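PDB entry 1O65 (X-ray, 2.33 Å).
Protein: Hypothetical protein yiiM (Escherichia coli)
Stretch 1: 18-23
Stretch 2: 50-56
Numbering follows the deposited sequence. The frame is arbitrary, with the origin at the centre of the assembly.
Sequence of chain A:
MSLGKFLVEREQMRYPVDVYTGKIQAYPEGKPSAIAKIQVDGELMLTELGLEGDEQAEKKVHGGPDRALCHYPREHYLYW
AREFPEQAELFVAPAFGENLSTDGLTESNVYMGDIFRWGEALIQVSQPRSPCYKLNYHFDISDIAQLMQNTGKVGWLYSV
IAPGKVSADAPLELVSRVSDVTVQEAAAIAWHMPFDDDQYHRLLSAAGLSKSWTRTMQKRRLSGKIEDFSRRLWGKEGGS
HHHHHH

Stretch 1 (18-23) DVYTGK
Stretch 2 50-56: GLEGDEQ

The contact is a small polar clasp built around Gly-22, whose backbone is gripped by Asp-54 and Glu-55, with a short apolar patch beside it where Val-19 and Thr-21 meet Leu-51; together the two stretches bury 318 Å², both sides summed.

Stretch 1 is an extended strand from Asp-18 to Thr-21, with phi/psi running from -93/137 at Asp-18 to -142/161 at Thr-21, and Gly-22 continues almost fully stretched at -178/179. Stretch 2 leaves a short strand, Gly-50 to Leu-51, through a type II turn from Leu-51 to Asp-54, closed by Asp-54 N donating to Leu-51 O at 2.7 Å. Glu-52 (-44/125) and Gly-53 (96/-16) occupy the turn's corners. The positive phi of Gly-53 suits glycine, since a CB there would be jammed against the carbonyl oxygen of Glu-52; Gly-50, at 148/-176, meets the same restriction with the residue before it. Past the turn the two chains run side by side in roughly the same direction, Thr-21 CA lying 4.7 Å from Asp-54 CA and Lys-23 CA 4.3 Å from Glu-55 CA.

Two hydrogen bonds fix this register. Gly-22 N donates to Asp-54 OD1 at 3.1 Å, with an angle of 155° at the hydrogen; Asp-54 reaches it with chi1 t (-168°) and chi2 46°, a short carboxylate bringing its charge to a backbone amide. Glu-55 N donates to Gly-22 O at 2.6 Å, a short but bent bond of 135°. Asp-54 CA adds a CA-H...O contact to the same Gly-22 O at 3.4 Å. Gly-22 O also lies 3.1 Å from Asp-54 OD1, but both are acceptors and no hydrogen bond joins them. Both carboxylate oxygens of Asp-54 are further satisfied elsewhere in the structure.

The apolar side lies next to the turn. Leu-51 (m, t) points toward stretch 1, and its CD1 packs 3.7 Å from CG1 of Val-19, a buried t rotamer whose branched side chain suits a strand. Thr-21, chi1 p, also points toward stretch 2: its CG2 sits 3.8 Å from Leu-51 CB, so the methyl of this amphipathic residue extends the greasy patch, while Thr-21 CA approaches Asp-54 OD1 at 3.4 Å. Tyr-20 alternates with these neighbours, its CB directed away.

At the exposed end, Glu-55 (chi1 t, chi2 p) places OE1 3.9 Å from Lys-23 CB. The lysine is modelled only to CB and Glu-55 is poorly ordered, so this margin is loosely defined.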

# COMPACT_ATOMS: atom_id res chain seq x y z
N ASP A 18 13.47 4.39 3.52
CA ASP A 18 13.65 5.72 2.93
C ASP A 18 12.26 6.38 2.92
O ASP A 18 11.28 5.71 2.59
CB ASP A 18 14.18 5.59 1.50
CG ASP A 18 15.63 5.13 1.49
OD1 ASP A 18 16.35 5.45 2.47
OD2 ASP A 18 16.05 4.47 0.54
N VAL A 19 12.21 7.65 3.28
CA VAL A 19 11.01 8.44 3.45
C VAL A 19 10.90 9.55 2.42
O VAL A 19 11.88 10.24 2.13
CB VAL A 19 11.04 9.14 4.84
CG1 VAL A 19 9.71 9.84 5.12
CG2 VAL A 19 11.42 8.18 5.94
N TYR A 20 9.74 9.69 1.79
CA TYR A 20 9.51 10.70 0.77
C TYR A 20 8.20 11.45 1.03
O TYR A 20 7.23 10.86 1.51
CB TYR A 20 9.44 10.16 -0.65
CG TYR A 20 10.68 9.41 -1.11
CD1 TYR A 20 10.86 8.10 -0.72
CD2 TYR A 20 11.67 10.02 -1.88
CE1 TYR A 20 11.99 7.40 -1.09
CE2 TYR A 20 12.79 9.32 -2.27
CZ TYR A 20 12.95 8.02 -1.88
OH TYR A 20 14.05 7.28 -2.25
N THR A 21 8.21 12.76 0.85
CA THR A 21 7.01 13.56 1.00
C THR A 21 7.02 14.66 -0.08
O THR A 21 8.06 14.95 -0.66
CB THR A 21 6.84 14.26 2.35
OG1 THR A 21 7.87 15.25 2.48
CG2 THR A 21 6.87 13.31 3.53
N GLY A 22 5.84 15.20 -0.32
CA GLY A 22 5.64 16.27 -1.28
C GLY A 22 4.17 16.70 -1.29
O GLY A 22 3.36 16.16 -0.55
N LYS A 23 3.88 17.69 -2.11
CA LYS A 23 2.52 18.19 -2.29
C LYS A 23 2.07 17.72 -3.70
O LYS A 23 3.02 17.29 -4.41
CB LYS A 23 2.45 19.71 -2.21
N GLY A 50 -1.05 11.68 8.05
CA GLY A 50 0.11 11.52 7.18
C GLY A 50 1.31 12.25 7.74
O GLY A 50 1.25 12.75 8.87
N LEU A 51 2.39 12.24 7.00
CA LEU A 51 3.64 12.87 7.39
C LEU A 51 3.62 14.39 7.23
O LEU A 51 3.24 14.91 6.18
CB LEU A 51 4.81 12.29 6.57
CG LEU A 51 5.31 10.92 7.10
CD1 LEU A 51 6.12 10.19 6.04
CD2 LEU A 51 6.15 11.10 8.35
N GLU A 52 3.94 15.10 8.30
CA GLU A 52 4.01 16.56 8.22
C GLU A 52 4.73 17.00 6.94
O GLU A 52 5.85 16.57 6.66
CB GLU A 52 4.78 17.09 9.44
CG GLU A 52 3.87 17.46 10.60
CD GLU A 52 2.84 18.50 10.18
OE1 GLU A 52 3.18 19.41 9.39
OE2 GLU A 52 1.69 18.42 10.64
N GLY A 53 4.07 17.83 6.15
CA GLY A 53 4.64 18.30 4.90
C GLY A 53 4.19 17.51 3.69
O GLY A 53 4.40 17.98 2.56
N ASP A 54 3.63 16.32 3.87
CA ASP A 54 3.16 15.50 2.75
C ASP A 54 1.74 15.88 2.38
O ASP A 54 0.93 16.21 3.24
CB ASP A 54 3.24 14.02 3.08
CG ASP A 54 3.06 13.11 1.89
OD1 ASP A 54 3.65 13.35 0.81
OD2 ASP A 54 2.30 12.12 2.01
N GLU A 55 1.39 15.80 1.10
CA GLU A 55 0.08 16.20 0.63
C GLU A 55 -1.03 15.99 1.66
O GLU A 55 -1.60 14.93 1.81
CB GLU A 55 -0.31 15.58 -0.71
CG GLU A 55 -1.63 16.09 -1.26
CD GLU A 55 -1.87 17.57 -1.18
OE1 GLU A 55 -1.18 18.38 -1.85
OE2 GLU A 55 -2.80 17.99 -0.45
N GLN A 56 -1.34 17.10 2.31
CA GLN A 56 -2.32 17.27 3.35
C GLN A 56 -3.62 17.87 2.83
O GLN A 56 -4.09 17.51 1.75
CB GLN A 56 -1.74 18.23 4.42
CG GLN A 56 -0.86 17.57 5.44
CD GLN A 56 0.30 18.43 5.89
OE1 GLN A 56 0.63 18.51 7.08
NE2 GLN A 56 0.95 19.08 4.93